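Local coordinates for protein homospermidine synthase (Legionella pneumophila subsp. pneumophila str. Philadelphia 1, PDB 2PH5) that binds NAD and probably catalyses the formation of the polyamine homospermidine, at residues R277-P281 with Y440-W444; S164-E169 with P418-H423; M29-F33 with V55-V61. All blocks are in the same frame, centred on the assembly; numbering follows the deposited sequence.

Interaction 1 of 3, residues R277-P281 with Y440-W444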
# COMPACT_ATOMS: atom_id res chain seq x y z
N ARG A 277 -2.75 -13.65 7.67
CA ARG A 277 -2.06 -14.53 6.73
C ARG A 277 -3.03 -15.56 6.16
O ARG A 277 -3.59 -16.35 6.90
CB ARG A 277 -0.92 -15.27 7.46
CG ARG A 277 0.20 -14.37 7.97
CD ARG A 277 1.29 -15.16 8.69
NE ARG A 277 2.43 -14.31 9.02
CZ ARG A 277 2.54 -13.58 10.13
NH1 ARG A 277 1.58 -13.60 11.05
NH2 ARG A 277 3.60 -12.81 10.31
N SER A 278 -3.22 -15.55 4.85
CA SER A 278 -4.13 -16.50 4.22
C SER A 278 -3.51 -17.07 2.94
O SER A 278 -2.31 -16.89 2.68
CB SER A 278 -5.47 -15.83 3.94
OG SER A 278 -6.45 -16.77 3.56
N TRP A 279 -4.31 -17.75 2.13
CA TRP A 279 -3.78 -18.36 0.92
C TRP A 279 -4.77 -18.38 -0.23
O TRP A 279 -5.97 -18.53 -0.04
CB TRP A 279 -3.37 -19.80 1.23
CG TRP A 279 -2.68 -20.48 0.11
CD1 TRP A 279 -1.35 -20.48 -0.15
CD2 TRP A 279 -3.29 -21.29 -0.91
NE1 TRP A 279 -1.08 -21.24 -1.26
CE2 TRP A 279 -2.25 -21.75 -1.75
CE3 TRP A 279 -4.61 -21.67 -1.19
CZ2 TRP A 279 -2.49 -22.58 -2.85
CZ3 TRP A 279 -4.84 -22.49 -2.29
CH2 TRP A 279 -3.78 -22.94 -3.11
N THR A 280 -4.22 -18.25 -1.44
CA THR A 280 -5.01 -18.24 -2.66
C THR A 280 -4.26 -19.12 -3.67
O THR A 280 -3.03 -19.12 -3.69
CB THR A 280 -5.17 -16.78 -3.18
OG1 THR A 280 -6.42 -16.64 -3.85
CG2 THR A 280 -4.03 -16.42 -4.14
N PRO A 281 -4.98 -19.88 -4.51
CA PRO A 281 -4.31 -20.75 -5.49
C PRO A 281 -3.40 -20.07 -6.53
O PRO A 281 -2.25 -20.48 -6.70
CB PRO A 281 -5.47 -21.53 -6.12
CG PRO A 281 -6.65 -20.62 -5.93
CD PRO A 281 -6.44 -20.04 -4.56
N TYR A 440 -8.53 -26.62 -4.28
CA TYR A 440 -7.08 -26.72 -4.34
C TYR A 440 -6.53 -27.01 -2.95
O TYR A 440 -6.84 -26.30 -1.99
CB TYR A 440 -6.47 -25.43 -4.87
CG TYR A 440 -7.05 -24.93 -6.17
CD1 TYR A 440 -8.26 -24.24 -6.19
CD2 TYR A 440 -6.37 -25.13 -7.37
CE1 TYR A 440 -8.78 -23.74 -7.38
CE2 TYR A 440 -6.88 -24.64 -8.57
CZ TYR A 440 -8.09 -23.95 -8.57
OH TYR A 440 -8.58 -23.43 -9.75
N TYR A 441 -5.71 -28.05 -2.87
CA TYR A 441 -5.07 -28.45 -1.63
C TYR A 441 -3.69 -27.80 -1.60
O TYR A 441 -3.11 -27.51 -2.64
CB TYR A 441 -4.90 -29.98 -1.59
CG TYR A 441 -6.14 -30.72 -1.15
CD1 TYR A 441 -6.54 -30.70 0.18
CD2 TYR A 441 -6.92 -31.43 -2.06
CE1 TYR A 441 -7.70 -31.35 0.60
CE2 TYR A 441 -8.09 -32.08 -1.66
CZ TYR A 441 -8.47 -32.04 -0.32
OH TYR A 441 -9.63 -32.65 0.09
N THR A 442 -3.18 -27.55 -0.40
CA THR A 442 -1.86 -26.96 -0.26
C THR A 442 -1.25 -27.29 1.08
O THR A 442 -1.95 -27.43 2.08
CB THR A 442 -1.87 -25.43 -0.39
OG1 THR A 442 -0.57 -24.92 -0.08
CG2 THR A 442 -2.88 -24.81 0.57
N ASP A 443 0.08 -27.42 1.10
CA ASP A 443 0.83 -27.73 2.31
C ASP A 443 1.21 -26.45 3.04
O ASP A 443 1.99 -26.47 3.98
CB ASP A 443 2.11 -28.51 1.96
CG ASP A 443 3.02 -27.76 1.00
OD1 ASP A 443 4.10 -28.29 0.67
OD2 ASP A 443 2.67 -26.64 0.56
N TRP A 444 0.65 -25.33 2.59
CA TRP A 444 0.93 -24.04 3.21
C TRP A 444 0.31 -23.90 4.60
O TRP A 444 -0.77 -24.44 4.86
CB TRP A 444 0.37 -22.92 2.34
CG TRP A 444 0.27 -21.61 3.07
CD1 TRP A 444 1.23 -20.65 3.17
CD2 TRP A 444 -0.83 -21.16 3.88
NE1 TRP A 444 0.80 -19.63 3.98
CE2 TRP A 444 -0.46 -19.91 4.43
CE3 TRP A 444 -2.09 -21.69 4.20
CZ2 TRP A 444 -1.31 -19.18 5.28
CZ3 TRP A 444 -2.94 -20.96 5.05
CH2 TRP A 444 -2.53 -19.72 5.58
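The two segments run at 144° to each other, and their bulky side chains interlock. W279 and P281 point toward 440-444, which answers with Y440, T442 and W444. The indole of W279 fills the hollow among these three: the methyl CG2 of T442 lies over its six-membered ring, 3.8 Å from the centroid and 9° off the normal, while CB of Y440 meets its edge, 4.1 Å from W279 CH2. In return, W279 CB rests on the face of W444, 3.9 Å from the centroid of the six-membered ring. The two indoles are nearly parallel (28°) but slid apart, with little overlap. At the other end P281 is a smaller bump, its CB seated on the Y440 ring 3.8 Å from the centroid. T442 OG1 accepts a hydrogen bond from W444 N (3.0 Å), an ST turn that brings the W444 ring face against W279 CB. Both indoles also touch L362 of strand 352-364. Through Y440 and T442 the contact joins 277-281 to the edge strand 436-442 of the mixed sheet. The guanidinium of R277 leads away, to E338 of the second subunit. CH-pi and apolar contacts dominate, so complementary shape, rather than polar pairing, holds these segments together.

Interaction 2 of 3, residues S164-E169 with P418-H423; sequences SHFIKE and PEEVDH
A buried helix-to-loop contact near the NAD site, hydrogen-bonded through a lysine, joins helix 158-176 to the turn after strand 415-416, the last strand of the parallel sheet. Segment 164-169 is regular helix. P418-E420 form a 3-10 turn, with V421 N bonded to P418 O at 3.0 Å; V421 is extended (-107/143), D422 is the N-cap of helix 423-430, and H423 starts that helix. The backbones are close: CA of S164 lies 6.0 Å from CA of E419, and CA of H165 just 4.6 Å from CA of H423, whose CB is 3.7 Å from CB of H165. S164 OG touches E419 CG at 3.5 Å. H165 (chi1 m) puts NE2 3.3 Å from P418 O, a weak hydrogen bond. K168 is stretched out (m, then t throughout) so that NZ donates to E419 O at 2.8 Å and weakly to V421 O at 3.2 Å. H423 takes chi1 p, which lays its ring face against K168 CB (4.0 Å to the centroid), with E169 OE1 at the ring edge, 3.5 Å from CD2. Beyond the segments, D422 pairs with R184 and E419 with S298; the P418 side chain is about 9 Å from NAD. Chemically, the lysine charge is met by main-chain carbonyls, so the helix holds the turn by its backbone.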
# COMPACT_ATOMS: atom_id res chain seq x y z
N SER A 164 -21.11 -18.86 1.12
CA SER A 164 -21.74 -19.88 1.94
C SER A 164 -21.85 -21.17 1.11
O SER A 164 -21.54 -22.26 1.59
CB SER A 164 -23.12 -19.38 2.36
OG SER A 164 -23.94 -20.43 2.84
N HIS A 165 -22.25 -21.04 -0.15
CA HIS A 165 -22.36 -22.23 -0.98
C HIS A 165 -21.00 -22.86 -1.27
O HIS A 165 -20.92 -24.07 -1.50
CB HIS A 165 -23.07 -21.90 -2.29
CG HIS A 165 -24.44 -21.34 -2.08
ND1 HIS A 165 -24.84 -20.15 -2.65
CD2 HIS A 165 -25.47 -21.76 -1.33
CE1 HIS A 165 -26.07 -19.87 -2.26
NE2 HIS A 165 -26.48 -20.83 -1.45
N PHE A 166 -19.94 -22.06 -1.25
CA PHE A 166 -18.61 -22.61 -1.50
C PHE A 166 -18.15 -23.42 -0.29
O PHE A 166 -17.48 -24.44 -0.43
CB PHE A 166 -17.58 -21.50 -1.80
CG PHE A 166 -17.69 -20.89 -3.18
CD1 PHE A 166 -18.20 -21.63 -4.25
CD2 PHE A 166 -17.22 -19.60 -3.42
CE1 PHE A 166 -18.24 -21.08 -5.54
CE2 PHE A 166 -17.25 -19.04 -4.71
CZ PHE A 166 -17.76 -19.78 -5.77
N ILE A 167 -18.51 -22.97 0.91
CA ILE A 167 -18.11 -23.69 2.10
C ILE A 167 -18.72 -25.09 2.12
O ILE A 167 -18.02 -26.07 2.39
CB ILE A 167 -18.49 -22.91 3.38
CG1 ILE A 167 -17.48 -21.78 3.59
CG2 ILE A 167 -18.53 -23.84 4.59
CD1 ILE A 167 -17.81 -20.83 4.73
N LYS A 168 -20.00 -25.20 1.80
CA LYS A 168 -20.67 -26.50 1.78
C LYS A 168 -20.04 -27.39 0.72
O LYS A 168 -19.84 -28.58 0.95
CB LYS A 168 -22.16 -26.34 1.48
CG LYS A 168 -22.98 -25.70 2.57
CD LYS A 168 -24.41 -25.54 2.10
CE LYS A 168 -25.33 -25.06 3.21
NZ LYS A 168 -26.75 -25.11 2.73
N GLU A 169 -19.74 -26.83 -0.44
CA GLU A 169 -19.15 -27.61 -1.52
C GLU A 169 -17.81 -28.17 -1.07
O GLU A 169 -17.52 -29.36 -1.25
CB GLU A 169 -18.98 -26.76 -2.78
CG GLU A 169 -18.47 -27.53 -4.00
CD GLU A 169 -19.52 -28.41 -4.65
OE1 GLU A 169 -20.31 -29.04 -3.93
OE2 GLU A 169 -19.54 -28.49 -5.90
N PRO A 418 -28.79 -17.35 2.61
CA PRO A 418 -28.09 -18.28 1.72
C PRO A 418 -27.74 -19.64 2.32
O PRO A 418 -27.68 -20.63 1.60
CB PRO A 418 -26.88 -17.47 1.26
CG PRO A 418 -26.67 -16.48 2.37
CD PRO A 418 -28.07 -16.07 2.72
N GLU A 419 -27.53 -19.69 3.64
CA GLU A 419 -27.20 -20.96 4.29
C GLU A 419 -28.33 -21.98 4.19
O GLU A 419 -28.09 -23.19 4.25
CB GLU A 419 -26.85 -20.75 5.77
CG GLU A 419 -25.50 -20.10 6.00
CD GLU A 419 -25.56 -18.59 5.96
OE1 GLU A 419 -26.37 -18.04 5.17
OE2 GLU A 419 -24.79 -17.95 6.70
N GLU A 420 -29.55 -21.49 4.06
CA GLU A 420 -30.72 -22.34 3.95
C GLU A 420 -31.03 -22.76 2.50
O GLU A 420 -32.05 -23.41 2.24
CB GLU A 420 -31.94 -21.63 4.53
CG GLU A 420 -31.85 -21.34 6.01
CD GLU A 420 -32.84 -20.29 6.44
OE1 GLU A 420 -32.57 -19.09 6.21
OE2 GLU A 420 -33.91 -20.65 7.00
N VAL A 421 -30.16 -22.40 1.57
CA VAL A 421 -30.36 -22.74 0.16
C VAL A 421 -29.39 -23.84 -0.29
O VAL A 421 -28.23 -23.87 0.13
CB VAL A 421 -30.16 -21.48 -0.73
CG1 VAL A 421 -30.50 -21.79 -2.18
CG2 VAL A 421 -31.01 -20.35 -0.20
N ASP A 422 -29.89 -24.73 -1.14
CA ASP A 422 -29.09 -25.85 -1.66
C ASP A 422 -27.93 -25.33 -2.50
O ASP A 422 -28.13 -24.77 -3.58
CB ASP A 422 -30.00 -26.77 -2.49
CG ASP A 422 -29.25 -27.94 -3.08
OD1 ASP A 422 -28.44 -28.57 -2.35
OD2 ASP A 422 -29.48 -28.25 -4.27
N HIS A 423 -26.71 -25.53 -2.02
CA HIS A 423 -25.53 -25.03 -2.71
C HIS A 423 -25.37 -25.49 -4.17
O HIS A 423 -25.02 -24.69 -5.04
CB HIS A 423 -24.27 -25.38 -1.90
CG HIS A 423 -24.03 -26.85 -1.79
ND1 HIS A 423 -24.88 -27.70 -1.13
CD2 HIS A 423 -23.06 -27.63 -2.34
CE1 HIS A 423 -24.46 -28.94 -1.27
NE2 HIS A 423 -23.36 -28.93 -2.00

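Interaction 3 of 3, residues M29-F33 with V55-V61; sequences MPLIF and VAQQYGV
Two neighbouring helices of the Rossmann-type NAD-binding fold meet here: helix 23-35, which follows strand 16-19, and helix 55-59, which leads from strand 43-47 to strand 62-65. Their local axes run nearly parallel, at 22°, with a closest approach of 11.4 Å, and the nearest CA pair is M29 with V55 at 7.7 Å. M29, modelled as selenomethionine, points toward 55-61 with chi1 and chi2 both m. Its CG lies 3.7 Å from V55 CG1, and its methyl CE is driven in among A56, Y59 and V61, 3.5 Å from V61 CB and 4.0 Å from Y59 CB. I45 of strand 43-47 and F21, an NAD-binding residue, also touch it. P30 comes next, in a helix kinked where the N atoms of 30 and 31 lack bonds to the preceding turn; its CG is 3.2 Å from Y59 OH. L31 and I32 instead pack on helix 391-408. One turn beyond M29, F33 (chi1 m) points back toward the contact, and its ring lies almost parallel to that of Y59 (chi1 m): planes at 8°, centroids 5.2 Å apart, so offset that they barely overlap, with F33 CD2 3.4 Å from Y59 CD1. Helix 55-59 ends in a Schellman motif, G60 being the C-prime residue with phi/psi of 70/41 and V61 N bonding to A56 O at 3.0 Å. This reversal turns V61 toward helix 23-35 and strand 43-47, and V61 CG2 closes the contact at the edge of the F33 ring, 3.6 Å from CZ.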
# COMPACT_ATOMS: atom_id res chain seq x y z
N MSE A 29 -28.32 -6.23 -15.17
CA MSE A 29 -29.10 -6.13 -16.39
C MSE A 29 -28.86 -7.23 -17.41
O MSE A 29 -29.79 -7.95 -17.79
CB MSE A 29 -28.88 -4.77 -17.04
CG MSE A 29 -29.55 -3.65 -16.32
SE MSE A 29 -31.46 -3.76 -16.52
CE MSE A 29 -31.70 -2.32 -17.79
N PRO A 30 -27.61 -7.37 -17.88
CA PRO A 30 -27.27 -8.40 -18.87
C PRO A 30 -27.71 -9.82 -18.48
O PRO A 30 -28.25 -10.55 -19.32
CB PRO A 30 -25.76 -8.29 -18.97
CG PRO A 30 -25.52 -6.84 -18.71
CD PRO A 30 -26.42 -6.57 -17.55
N LEU A 31 -27.49 -10.21 -17.23
CA LEU A 31 -27.84 -11.55 -16.77
C LEU A 31 -29.34 -11.82 -16.73
O LEU A 31 -29.78 -12.96 -16.87
CB LEU A 31 -27.21 -11.84 -15.39
CG LEU A 31 -25.73 -12.26 -15.36
CD1 LEU A 31 -24.88 -11.15 -15.92
CD2 LEU A 31 -25.29 -12.59 -13.93
N ILE A 32 -30.14 -10.78 -16.53
CA ILE A 32 -31.58 -10.95 -16.47
C ILE A 32 -32.15 -11.25 -17.86
O ILE A 32 -33.00 -12.12 -18.02
CB ILE A 32 -32.25 -9.70 -15.92
CG1 ILE A 32 -31.61 -9.33 -14.58
CG2 ILE A 32 -33.74 -9.94 -15.77
CD1 ILE A 32 -32.12 -8.04 -13.99
N PHE A 33 -31.67 -10.52 -18.86
CA PHE A 33 -32.14 -10.74 -20.22
C PHE A 33 -31.47 -11.96 -20.84
O PHE A 33 -31.90 -12.46 -21.87
CB PHE A 33 -31.89 -9.50 -21.07
CG PHE A 33 -32.77 -8.35 -20.70
CD1 PHE A 33 -34.13 -8.39 -20.96
CD2 PHE A 33 -32.23 -7.24 -20.06
CE1 PHE A 33 -34.96 -7.33 -20.58
CE2 PHE A 33 -33.05 -6.17 -19.68
CZ PHE A 33 -34.42 -6.22 -19.93
N VAL A 55 -26.70 1.95 -19.80
CA VAL A 55 -27.16 0.57 -19.67
C VAL A 55 -28.68 0.47 -19.84
O VAL A 55 -29.17 -0.33 -20.65
CB VAL A 55 -26.73 -0.02 -18.29
CG1 VAL A 55 -27.19 -1.47 -18.16
CG2 VAL A 55 -25.23 0.06 -18.16
N ALA A 56 -29.42 1.28 -19.10
CA ALA A 56 -30.87 1.27 -19.22
C ALA A 56 -31.33 1.55 -20.65
O ALA A 56 -32.23 0.89 -21.16
CB ALA A 56 -31.48 2.29 -18.27
N GLN A 57 -30.69 2.51 -21.31
CA GLN A 57 -31.06 2.86 -22.68
C GLN A 57 -30.77 1.76 -23.70
O GLN A 57 -31.50 1.60 -24.68
CB GLN A 57 -30.38 4.15 -23.13
CG GLN A 57 -30.78 5.38 -22.35
CD GLN A 57 -29.87 5.65 -21.16
OE1 GLN A 57 -29.56 4.74 -20.39
NE2 GLN A 57 -29.43 6.90 -21.02
N GLN A 58 -29.70 1.00 -23.47
CA GLN A 58 -29.34 -0.07 -24.39
C GLN A 58 -30.36 -1.20 -24.35
O GLN A 58 -30.63 -1.83 -25.37
CB GLN A 58 -27.96 -0.62 -24.04
CG GLN A 58 -26.84 0.41 -24.17
CD GLN A 58 -26.46 0.71 -25.61
OE1 GLN A 58 -25.62 1.58 -25.87
NE2 GLN A 58 -27.06 -0.02 -26.55
N TYR A 59 -30.92 -1.45 -23.17
CA TYR A 59 -31.90 -2.50 -23.02
C TYR A 59 -33.33 -1.98 -23.16
O TYR A 59 -34.27 -2.76 -23.31
CB TYR A 59 -31.72 -3.20 -21.67
CG TYR A 59 -30.45 -4.02 -21.60
CD1 TYR A 59 -30.38 -5.28 -22.19
CD2 TYR A 59 -29.30 -3.52 -20.98
CE1 TYR A 59 -29.21 -6.03 -22.17
CE2 TYR A 59 -28.12 -4.25 -20.95
CZ TYR A 59 -28.09 -5.51 -21.55
OH TYR A 59 -26.92 -6.24 -21.54
N GLY A 60 -33.47 -0.66 -23.13
CA GLY A 60 -34.78 -0.05 -23.26
C GLY A 60 -35.65 -0.28 -22.03
O GLY A 60 -36.85 -0.56 -22.14
N VAL A 61 -35.04 -0.17 -20.86
CA VAL A 61 -35.77 -0.37 -19.62
C VAL A 61 -36.08 0.97 -18.98
O VAL A 61 -35.20 1.82 -18.85
CB VAL A 61 -34.97 -1.29 -18.65
CG1 VAL A 61 -35.60 -1.32 -17.28
CG2 VAL A 61 -34.92 -2.70 -19.23

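From the N terminus, interaction 3 comes first and closes a short loop, with 21 residues between its segments, inside the NAD-binding Rossmann region. It is in series with the other two, both of which open and close later. Segment 164-169 opens interaction 2 and 277-281 opens interaction 1; the chain then reaches 418-423, which closes interaction 2, before 440-444 closes interaction 1, so these two long loops cross rather than nest. Interaction 2 returns the chain to the end of the parallel sheet, beside helix 158-176, whereas interaction 1 ties the segment around the end of strand 275-278 to the outermost strand 436-442 of the mixed sheet. The centres of interactions 1 and 2 are about 21 Å apart.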